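Local coordinates for protein glutathione transferase (Lolium rigidum, PDB 6ZB6) that probably conjugates glutathione to herbicides and other electrophilic xenobiotics, as phi-class glutathione transferases do, and here holds S-(p-nitrobenzyl)glutathione in its active site, at residues A[100-105]-A[169-174]; A[146-151]-A[189-194]; A[158-163]-A[195-200]. One frame throughout, in Å; residues are numbered along the deposited sequence.

Interaction 1: A[100-105]-A[169-174]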
loop_
_atom_site.group_PDB
_atom_site.type_symbol
_atom_site.label_atom_id
_atom_site.label_comp_id
_atom_site.label_asym_id
_atom_site.label_seq_id
_atom_site.Cartn_x
_atom_site.Cartn_y
_atom_site.Cartn_z
ATOM N N VAL A 100 4.783 -7.612 13.289
ATOM C CA VAL A 100 3.985 -8.798 13.013
ATOM C C VAL A 100 2.957 -8.494 11.935
ATOM O O VAL A 100 2.850 -9.205 10.925
ATOM C CB VAL A 100 3.301 -9.298 14.300
ATOM C CG1 VAL A 100 2.187 -10.288 13.959
ATOM C CG2 VAL A 100 4.312 -9.935 15.244
ATOM N N TRP A 101 2.193 -7.427 12.125
ATOM C CA TRP A 101 1.066 -7.201 11.233
ATOM C C TRP A 101 1.491 -6.539 9.927
ATOM O O TRP A 101 0.759 -6.614 8.935
ATOM C CB TRP A 101 -0.021 -6.415 11.983
ATOM C CG TRP A 101 -0.658 -7.314 12.997
ATOM C CD1 TRP A 101 -0.308 -7.454 14.309
ATOM C CD2 TRP A 101 -1.707 -8.273 12.758
ATOM N NE1 TRP A 101 -1.098 -8.415 14.911
ATOM C CE2 TRP A 101 -1.955 -8.938 13.979
ATOM C CE3 TRP A 101 -2.468 -8.620 11.631
ATOM C CZ2 TRP A 101 -2.942 -9.923 14.113
ATOM C CZ3 TRP A 101 -3.445 -9.606 11.763
ATOM C CH2 TRP A 101 -3.669 -10.247 12.996
ATOM N N THR A 102 2.683 -5.953 9.884
ATOM C CA THR A 102 3.264 -5.571 8.605
ATOM C C THR A 102 3.622 -6.806 7.782
ATOM O O THR A 102 3.384 -6.844 6.569
ATOM C CB THR A 102 4.506 -4.711 8.861
ATOM O OG1 THR A 102 4.111 -3.518 9.570
ATOM C CG2 THR A 102 5.216 -4.361 7.543
ATOM N N GLU A 103 4.215 -7.818 8.430
ATOM C CA GLU A 103 4.498 -9.084 7.760
ATOM C C GLU A 103 3.217 -9.789 7.333
ATOM O O GLU A 103 3.175 -10.407 6.263
ATOM C CB GLU A 103 5.312 -10.002 8.674
ATOM C CG GLU A 103 6.725 -9.487 9.018
ATOM C CD GLU A 103 7.587 -9.291 7.793
ATOM O OE1 GLU A 103 7.658 -10.222 6.951
ATOM O OE2 GLU A 103 8.202 -8.206 7.666
ATOM N N VAL A 104 2.166 -9.726 8.160
ATOM C CA VAL A 104 0.901 -10.341 7.767
ATOM C C VAL A 104 0.414 -9.747 6.457
ATOM O O VAL A 104 -0.027 -10.475 5.553
ATOM C CB VAL A 104 -0.162 -10.193 8.869
ATOM C CG1 VAL A 104 -1.507 -10.666 8.333
ATOM C CG2 VAL A 104 0.219 -10.978 10.108
ATOM N N ASP A 105 0.482 -8.419 6.323
ATOM C CA ASP A 105 0.097 -7.818 5.051
ATOM C C ASP A 105 0.933 -8.373 3.921
ATOM O O ASP A 105 0.397 -8.802 2.898
ATOM C CB ASP A 105 0.220 -6.296 5.077
ATOM C CG ASP A 105 0.087 -5.686 3.674
ATOM O OD1 ASP A 105 -1.010 -5.780 3.085
ATOM O OD2 ASP A 105 1.069 -5.116 3.147
ATOM N N ASP A 169 -1.006 -0.922 9.651
ATOM C CA ASP A 169 -2.319 -0.579 9.084
ATOM C C ASP A 169 -2.172 0.091 7.725
ATOM O O ASP A 169 -2.808 -0.320 6.746
ATOM C CB ASP A 169 -3.103 0.340 10.020
ATOM C CG ASP A 169 -3.185 -0.197 11.424
ATOM O OD1 ASP A 169 -4.002 -1.114 11.660
ATOM O OD2 ASP A 169 -2.424 0.295 12.281
ATOM N N LEU A 170 -1.304 1.104 7.634
ATOM C CA LEU A 170 -1.236 1.906 6.418
ATOM C C LEU A 170 -0.651 1.144 5.240
ATOM O O LEU A 170 -0.935 1.505 4.092
ATOM C CB LEU A 170 -0.468 3.198 6.686
ATOM C CG LEU A 170 -1.072 4.026 7.830
ATOM C CD1 LEU A 170 -0.389 5.388 7.948
ATOM C CD2 LEU A 170 -2.594 4.205 7.660
ATOM N N ASN A 171 0.153 0.096 5.483
ATOM C CA ASN A 171 0.628 -0.733 4.380
ATOM C C ASN A 171 -0.497 -1.471 3.670
ATOM O O ASN A 171 -0.307 -1.926 2.534
ATOM C CB ASN A 171 1.656 -1.741 4.885
ATOM C CG ASN A 171 3.073 -1.188 4.834
ATOM O OD1 ASN A 171 3.525 -0.742 3.783
ATOM N ND2 ASN A 171 3.768 -1.195 5.973
ATOM N N HIS A 172 -1.661 -1.601 4.311
ATOM C CA HIS A 172 -2.835 -2.217 3.714
ATOM C C HIS A 172 -3.544 -1.314 2.715
ATOM O O HIS A 172 -4.385 -1.808 1.961
ATOM C CB HIS A 172 -3.824 -2.631 4.817
ATOM C CG HIS A 172 -3.388 -3.834 5.600
ATOM N ND1 HIS A 172 -2.429 -3.776 6.592
ATOM C CD2 HIS A 172 -3.765 -5.132 5.520
ATOM C CE1 HIS A 172 -2.250 -4.982 7.099
ATOM N NE2 HIS A 172 -3.051 -5.824 6.468
ATOM N N PHE A 173 -3.212 -0.015 2.664
ATOM C CA PHE A 173 -4.016 0.904 1.856
ATOM C C PHE A 173 -3.924 0.670 0.349
ATOM O O PHE A 173 -4.974 0.541 -0.303
ATOM C CB PHE A 173 -3.667 2.352 2.197
ATOM C CG PHE A 173 -4.075 3.307 1.127
ATOM C CD1 PHE A 173 -5.418 3.640 0.961
ATOM C CD2 PHE A 173 -3.138 3.824 0.251
ATOM C CE1 PHE A 173 -5.808 4.495 -0.040
ATOM C CE2 PHE A 173 -3.510 4.677 -0.752
ATOM C CZ PHE A 173 -4.862 5.020 -0.906
ATOM N N PRO A 174 -2.742 0.678 -0.279
ATOM C CA PRO A 174 -2.715 0.788 -1.753
ATOM C C PRO A 174 -3.408 -0.335 -2.498
ATOM O O PRO A 174 -4.153 -0.057 -3.449
ATOM C CB PRO A 174 -1.211 0.813 -2.079
ATOM C CG PRO A 174 -0.557 1.257 -0.816
ATOM C CD PRO A 174 -1.382 0.689 0.296
#

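Interaction 2: A[146-151]-A[189-194]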
loop_
_atom_site.group_PDB
_atom_site.type_symbol
_atom_site.label_atom_id
_atom_site.label_comp_id
_atom_site.label_asym_id
_atom_site.label_seq_id
_atom_site.Cartn_x
_atom_site.Cartn_y
_atom_site.Cartn_z
ATOM N N VAL A 146 -8.864 -14.973 5.772
ATOM C CA VAL A 146 -8.030 -13.915 6.344
ATOM C C VAL A 146 -8.903 -12.877 7.045
ATOM O O VAL A 146 -8.624 -12.458 8.176
ATOM C CB VAL A 146 -7.166 -13.266 5.243
ATOM C CG1 VAL A 146 -6.408 -12.043 5.790
ATOM C CG2 VAL A 146 -6.206 -14.277 4.656
ATOM N N LEU A 147 -9.979 -12.448 6.383
ATOM C CA LEU A 147 -10.790 -11.380 6.952
ATOM C C LEU A 147 -11.464 -11.816 8.247
ATOM O O LEU A 147 -11.631 -10.996 9.153
ATOM C CB LEU A 147 -11.825 -10.897 5.927
ATOM C CG LEU A 147 -11.225 -10.083 4.764
ATOM C CD1 LEU A 147 -12.347 -9.649 3.795
ATOM C CD2 LEU A 147 -10.471 -8.876 5.282
ATOM N N GLU A 148 -11.827 -13.096 8.369
ATOM C CA GLU A 148 -12.336 -13.598 9.642
ATOM C C GLU A 148 -11.335 -13.378 10.774
ATOM O O GLU A 148 -11.731 -13.043 11.898
ATOM C CB GLU A 148 -12.690 -15.079 9.518
ATOM C CG GLU A 148 -13.969 -15.304 8.672
ATOM C CD GLU A 148 -14.251 -16.766 8.366
ATOM O OE1 GLU A 148 -13.590 -17.650 8.953
ATOM O OE2 GLU A 148 -15.134 -17.029 7.518
ATOM N N VAL A 149 -10.039 -13.566 10.503
ATOM C CA VAL A 149 -9.026 -13.307 11.524
ATOM C C VAL A 149 -8.920 -11.813 11.809
ATOM O O VAL A 149 -8.832 -11.394 12.971
ATOM C CB VAL A 149 -7.669 -13.894 11.093
ATOM C CG1 VAL A 149 -6.582 -13.513 12.094
ATOM C CG2 VAL A 149 -7.769 -15.411 10.926
ATOM N N TYR A 150 -8.923 -10.983 10.759
ATOM C CA TYR A 150 -8.864 -9.538 10.969
ATOM C C TYR A 150 -10.065 -9.057 11.767
ATOM O O TYR A 150 -9.943 -8.186 12.637
ATOM C CB TYR A 150 -8.803 -8.807 9.624
ATOM C CG TYR A 150 -7.403 -8.649 9.035
ATOM C CD1 TYR A 150 -6.582 -9.756 8.822
ATOM C CD2 TYR A 150 -6.927 -7.402 8.662
ATOM C CE1 TYR A 150 -5.315 -9.614 8.268
ATOM C CE2 TYR A 150 -5.651 -7.250 8.108
ATOM C CZ TYR A 150 -4.860 -8.359 7.906
ATOM O OH TYR A 150 -3.598 -8.200 7.373
ATOM N N GLU A 151 -11.238 -9.620 11.480
ATOM C CA GLU A 151 -12.446 -9.210 12.187
ATOM C C GLU A 151 -12.318 -9.473 13.678
ATOM O O GLU A 151 -12.680 -8.622 14.498
ATOM C CB GLU A 151 -13.649 -9.945 11.607
ATOM C CG GLU A 151 -14.961 -9.632 12.292
ATOM C CD GLU A 151 -15.452 -8.223 12.016
ATOM O OE1 GLU A 151 -14.900 -7.533 11.133
ATOM O OE2 GLU A 151 -16.404 -7.809 12.688
ATOM N N GLY A 189 -18.132 -5.178 3.954
ATOM C CA GLY A 189 -19.313 -4.916 4.752
ATOM C C GLY A 189 -19.797 -6.100 5.562
ATOM O O GLY A 189 -20.588 -5.918 6.495
ATOM N N SER A 190 -19.365 -7.311 5.219
ATOM C CA SER A 190 -19.721 -8.485 6.008
ATOM C C SER A 190 -18.861 -8.643 7.254
ATOM O O SER A 190 -19.141 -9.525 8.081
ATOM C CB SER A 190 -19.634 -9.737 5.130
ATOM O OG SER A 190 -20.724 -9.749 4.213
ATOM N N TYR A 191 -17.841 -7.802 7.410
ATOM C CA TYR A 191 -16.895 -7.858 8.525
ATOM C C TYR A 191 -16.896 -6.468 9.155
ATOM O O TYR A 191 -16.055 -5.624 8.824
ATOM C CB TYR A 191 -15.505 -8.283 8.031
ATOM C CG TYR A 191 -15.546 -9.546 7.177
ATOM C CD1 TYR A 191 -15.381 -10.807 7.753
ATOM C CD2 TYR A 191 -15.755 -9.479 5.807
ATOM C CE1 TYR A 191 -15.435 -11.962 6.982
ATOM C CE2 TYR A 191 -15.812 -10.632 5.029
ATOM C CZ TYR A 191 -15.653 -11.865 5.622
ATOM O OH TYR A 191 -15.713 -13.009 4.857
ATOM N N PRO A 192 -17.867 -6.175 10.027
ATOM C CA PRO A 192 -18.077 -4.773 10.442
ATOM C C PRO A 192 -16.866 -4.126 11.111
ATOM O O PRO A 192 -16.636 -2.925 10.915
ATOM C CB PRO A 192 -19.280 -4.870 11.394
ATOM C CG PRO A 192 -19.329 -6.302 11.820
ATOM C CD PRO A 192 -18.849 -7.087 10.639
ATOM N N HIS A 193 -16.087 -4.870 11.897
ATOM C CA HIS A 193 -14.903 -4.267 12.507
ATOM C C HIS A 193 -13.818 -4.004 11.472
ATOM O O HIS A 193 -13.084 -3.020 11.582
ATOM C CB HIS A 193 -14.353 -5.152 13.626
ATOM C CG HIS A 193 -15.254 -5.235 14.811
ATOM N ND1 HIS A 193 -16.255 -6.172 14.911
ATOM C CD2 HIS A 193 -15.320 -4.490 15.939
ATOM C CE1 HIS A 193 -16.897 -6.010 16.055
ATOM N NE2 HIS A 193 -16.352 -4.992 16.694
ATOM N N VAL A 194 -13.694 -4.881 10.474
ATOM C CA VAL A 194 -12.761 -4.626 9.381
ATOM C C VAL A 194 -13.198 -3.405 8.584
ATOM O O VAL A 194 -12.384 -2.541 8.253
ATOM C CB VAL A 194 -12.621 -5.863 8.472
ATOM C CG1 VAL A 194 -11.601 -5.587 7.359
ATOM C CG2 VAL A 194 -12.188 -7.073 9.286
HETATM O O HOH W 1 -16.155 -15.310 5.938
#

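Interaction 3: A[158-163]-A[195-200]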
loop_
_atom_site.group_PDB
_atom_site.type_symbol
_atom_site.label_atom_id
_atom_site.label_comp_id
_atom_site.label_asym_id
_atom_site.label_seq_id
_atom_site.Cartn_x
_atom_site.Cartn_y
_atom_site.Cartn_z
ATOM N N GLU A 158 -8.567 -1.073 17.979
ATOM C CA GLU A 158 -8.993 -0.242 16.858
ATOM C C GLU A 158 -8.078 -0.406 15.653
ATOM O O GLU A 158 -8.515 -0.187 14.515
ATOM C CB GLU A 158 -9.058 1.227 17.280
ATOM C CG GLU A 158 -10.445 1.651 17.776
ATOM C CD GLU A 158 -10.739 3.125 17.548
ATOM O OE1 GLU A 158 -9.785 3.929 17.451
ATOM O OE2 GLU A 158 -11.931 3.478 17.466
ATOM N N TYR A 159 -6.816 -0.781 15.874
ATOM C CA TYR A 159 -5.854 -0.982 14.798
ATOM C C TYR A 159 -5.135 -2.309 15.002
ATOM O O TYR A 159 -5.289 -2.970 16.030
ATOM C CB TYR A 159 -4.845 0.175 14.728
ATOM C CG TYR A 159 -5.492 1.504 14.402
ATOM C CD1 TYR A 159 -5.798 1.846 13.092
ATOM C CD2 TYR A 159 -5.811 2.410 15.408
ATOM C CE1 TYR A 159 -6.409 3.054 12.790
ATOM C CE2 TYR A 159 -6.414 3.620 15.117
ATOM C CZ TYR A 159 -6.704 3.938 13.805
ATOM O OH TYR A 159 -7.298 5.139 13.506
ATOM N N LEU A 160 -4.300 -2.684 14.024
ATOM C CA LEU A 160 -3.822 -4.063 13.989
ATOM C C LEU A 160 -2.774 -4.344 15.057
ATOM O O LEU A 160 -2.738 -5.455 15.598
ATOM C CB LEU A 160 -3.271 -4.395 12.607
ATOM C CG LEU A 160 -4.328 -4.556 11.500
ATOM C CD1 LEU A 160 -3.571 -4.752 10.179
ATOM C CD2 LEU A 160 -5.271 -5.723 11.765
ATOM N N ALA A 161 -1.936 -3.365 15.397
ATOM C CA ALA A 161 -0.899 -3.598 16.403
ATOM C C ALA A 161 -1.332 -3.213 17.812
ATOM O O ALA A 161 -0.572 -3.436 18.760
ATOM C CB ALA A 161 0.393 -2.840 16.035
ATOM N N GLY A 162 -2.534 -2.668 17.981
ATOM C CA GLY A 162 -3.002 -2.211 19.269
ATOM C C GLY A 162 -3.865 -0.977 19.107
ATOM O O GLY A 162 -4.450 -0.748 18.051
ATOM N N ASP A 163 -3.936 -0.174 20.169
ATOM C CA ASP A 163 -4.763 1.030 20.187
ATOM C C ASP A 163 -4.062 2.235 19.568
ATOM O O ASP A 163 -4.126 3.347 20.097
ATOM C CB ASP A 163 -5.190 1.314 21.627
ATOM C CG ASP A 163 -6.154 2.481 21.736
ATOM O OD1 ASP A 163 -5.844 3.433 22.487
ATOM O OD2 ASP A 163 -7.198 2.460 21.046
ATOM N N LYS A 195 -14.496 -3.308 8.257
ATOM C CA LYS A 195 -14.933 -2.161 7.473
ATOM C C LYS A 195 -14.702 -0.861 8.226
ATOM O O LYS A 195 -14.344 0.155 7.622
ATOM C CB LYS A 195 -16.418 -2.273 7.109
ATOM C CG LYS A 195 -16.900 -1.063 6.313
ATOM C CD LYS A 195 -16.850 -1.290 4.815
ATOM C CE LYS A 195 -17.741 -0.287 4.060
ATOM N NZ LYS A 195 -19.026 -0.894 3.575
ATOM N N ALA A 196 -14.917 -0.864 9.543
ATOM C CA ALA A 196 -14.736 0.368 10.313
ATOM C C ALA A 196 -13.268 0.769 10.367
ATOM O O ALA A 196 -12.933 1.960 10.329
ATOM C CB ALA A 196 -15.263 0.184 11.731
ATOM N N TRP A 197 -12.396 -0.220 10.537
ATOM C CA TRP A 197 -10.955 -0.001 10.443
ATOM C C TRP A 197 -10.587 0.602 9.095
ATOM O O TRP A 197 -9.854 1.600 9.021
ATOM C CB TRP A 197 -10.264 -1.343 10.671
ATOM C CG TRP A 197 -8.826 -1.474 10.256
ATOM C CD1 TRP A 197 -7.733 -1.043 10.953
ATOM C CD2 TRP A 197 -8.327 -2.157 9.108
ATOM N NE1 TRP A 197 -6.585 -1.382 10.290
ATOM C CE2 TRP A 197 -6.914 -2.080 9.158
ATOM C CE3 TRP A 197 -8.930 -2.830 8.036
ATOM C CZ2 TRP A 197 -6.097 -2.627 8.170
ATOM C CZ3 TRP A 197 -8.121 -3.379 7.058
ATOM C CH2 TRP A 197 -6.705 -3.278 7.138
ATOM N N TRP A 198 -11.097 0.010 8.012
ATOM C CA TRP A 198 -10.830 0.544 6.681
ATOM C C TRP A 198 -11.274 1.995 6.568
ATOM O O TRP A 198 -10.546 2.831 6.013
ATOM C CB TRP A 198 -11.509 -0.322 5.611
ATOM C CG TRP A 198 -11.282 0.203 4.212
ATOM C CD1 TRP A 198 -12.233 0.664 3.350
ATOM C CD2 TRP A 198 -10.023 0.351 3.539
ATOM N NE1 TRP A 198 -11.648 1.075 2.175
ATOM C CE2 TRP A 198 -10.290 0.894 2.267
ATOM C CE3 TRP A 198 -8.695 0.072 3.890
ATOM C CZ2 TRP A 198 -9.277 1.169 1.338
ATOM C CZ3 TRP A 198 -7.680 0.340 2.956
ATOM C CH2 TRP A 198 -7.976 0.889 1.709
ATOM N N GLU A 199 -12.464 2.326 7.100
ATOM C CA GLU A 199 -12.943 3.698 7.006
ATOM C C GLU A 199 -12.091 4.653 7.822
ATOM O O GLU A 199 -11.905 5.807 7.422
ATOM C CB GLU A 199 -14.404 3.781 7.452
ATOM C CG GLU A 199 -15.308 2.966 6.571
ATOM C CD GLU A 199 -15.659 3.640 5.258
ATOM O OE1 GLU A 199 -14.944 4.573 4.830
ATOM O OE2 GLU A 199 -16.685 3.243 4.659
ATOM N N ARG A 200 -11.562 4.200 8.958
ATOM C CA ARG A 200 -10.628 5.035 9.700
ATOM C C ARG A 200 -9.385 5.321 8.864
ATOM O O ARG A 200 -8.917 6.461 8.816
ATOM C CB ARG A 200 -10.251 4.370 11.025
ATOM C CG ARG A 200 -11.326 4.470 12.104
ATOM C CD ARG A 200 -10.768 4.100 13.475
ATOM N NE ARG A 200 -10.532 2.665 13.596
ATOM C CZ ARG A 200 -11.480 1.765 13.854
ATOM N NH1 ARG A 200 -12.739 2.146 14.036
ATOM N NH2 ARG A 200 -11.167 0.480 13.935
HETATM O O HOH W 2 -6.638 6.491 11.237
#

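Interaction 1: A[100-105]-A[169-174]
D105 meets H172 over the face of the imidazole. Its CB lies 3.8 Å from the centroid of the H172 ring and 26° off the normal, a CH-pi contact displaced toward CE1 and NE2. The carboxylate of D105, with CG anti to the backbone N (chi1 169°), is carried past the ring instead of onto it, and the two planes stand 51° apart. OD1 passes 3.7 Å from H172 CD2, while OD2 lies 3.5 Å from the carbonyl O of N171, where neither atom has a hydrogen to offer. The charge is answered elsewhere, by a salt bridge from OD2 to R69. At the ring's edge, W101 O comes within 3.9 Å of H172 CE1. The two ring nitrogens find partners outside the contact, ND1 at A168 O and NE2 at Y150 OH. A turn away along helix 92-127, T102 CG2 touches N171 ND2 at 3.8 Å; T102 OG1 bonds back to V98 O, and N171 OD1 takes a hydrogen bond from R17. N171 and H172 are the middle residues of a type I turn between helices 167-170 and 173-179, which brings N171 and the end of the H172 ring up to the long helix. The polar groups meet here by van der Waals contact, and their bonds lead outward: R69 and R17, on helices of the thioredoxin-like domain, tie both sides of this helical contact to that domain.

Interaction 2: A[146-151]-A[189-194]
E151 OE2 is gripped twice by H193: the backbone N donates to it at 3.1 Å through the syn lone pair, nearly straight at 167°, and the ring ND1 donates at 2.8 Å from above the carboxylate plane. The oxygen lies practically in the plane of the H193 ring, whereas the ring and carboxylate planes are turned 61° apart. The other oxygen, E151 OE1, accepts from V194 N at 3.0 Å, on the syn side but somewhat out of plane. With CG anti to the backbone N and the chain bent at chi2 (70°), the carboxylate of E151 swings round to the start of helix 192-202, whose N-cap residue is Y191. P192 CD packs against OE2 at 3.3 Å.

Next to this polar patch, L147 lays its CB squarely over the centre of the Y191 ring, 3.8 Å from the centroid and almost on the normal. Its CD1 reaches the CE2 side of that ring, and its CD2 meets V194 CG1 at 4.1 Å. V194 CG2 also rests on Y150 CB, 3.8 Å away. At the outer edge of the Y191 ring sits E148 CG; a water links E148 OE2 with Y191 OH, although the leg to the carboxylate is doubtfully short.

The contact thus joins helix 133-156 to the start of helix 192-202 within the C-terminal helical domain, E151 accepting two backbone N-H groups of the first turn. Its negative charge would be favourably placed against the positive end of that helix dipole. The bond from ND1 implies that this nitrogen carries a hydrogen, and probably holds the rotation of the H193 ring.

Interaction 3: A[158-163]-A[195-200]
R200 reaches E158 in two ways, through the backbone and through charge. Its NH2 donates to E158 O at 2.8 Å, with an N-H...O angle of 150°; the donor approaches in the carbonyl plane on a lone pair, although the oxygen is tilted out of the guanidinium plane. The extended side chain of E158 lays its carboxylate over one face of that guanidinium, the two planes only 12° apart. E158 OE2 is 3.8 Å from R200 NH1, a long salt bridge in which no N-H points at the oxygen. The opposite face of the guanidinium rests on R200's own helix, over W197 CA and A196 O. The bend at chi3 brings the guanidinium between that helix and E158.

Y159 contributes weaker attractions. Its ring plane stands 84° from the guanidinium, and the cation-pi distance from R200 CZ to the ring centroid, 5.5 Å, is too long for more than a weak pull. Y159 OH lies against R200 CD at 3.6 Å and bonds to a water that in turn donates weakly to R200 O.

The apolar part belongs to W197. Y159 CD1 comes to the edge of the W197 ring at CD1, 4.1 Å away. Farther round, L160 CD1 touches CZ2 of W197 at 3.9 Å. Besides these apolar contacts, E158 O lies near the same edge as Y159. The indole NE1 is used elsewhere, bonding to D169 OD1, which also accepts from L160 N.

The contact therefore joins the loop after helix 133-156 to helix 192-202 by one hydrogen bond, a long charge contact, a weak water bridge and apolar packing on W197. R200 NE is buried here without a hydrogen-bond partner, and the guanidinium charge is probably offset mainly by E158 O and, through space, by the E158 carboxylate.

The three contacts interlock in the all-helical domain. Interaction 1 meets interaction 2 where H172 NE2 and Y150 OH lie 2.6 Å apart, a probable hydrogen bond. It meets interaction 3 at D169, whose OD1 is 2.9 Å from both L160 N and W197 NE1; D169 OD2 also bonds to S166 N, consistent with the capping box known at this helix in glutathione transferases. L160 CD1 of interaction 3 touches both others, 3.4 Å from H172 CE1 and 3.9 Å from Y150 CE2. Interactions 2 and 3 share helix 192-202. Interaction 1 approaches the active site, with the N171 side chain about 8 Å from the bound S-(p-nitrobenzyl)glutathione.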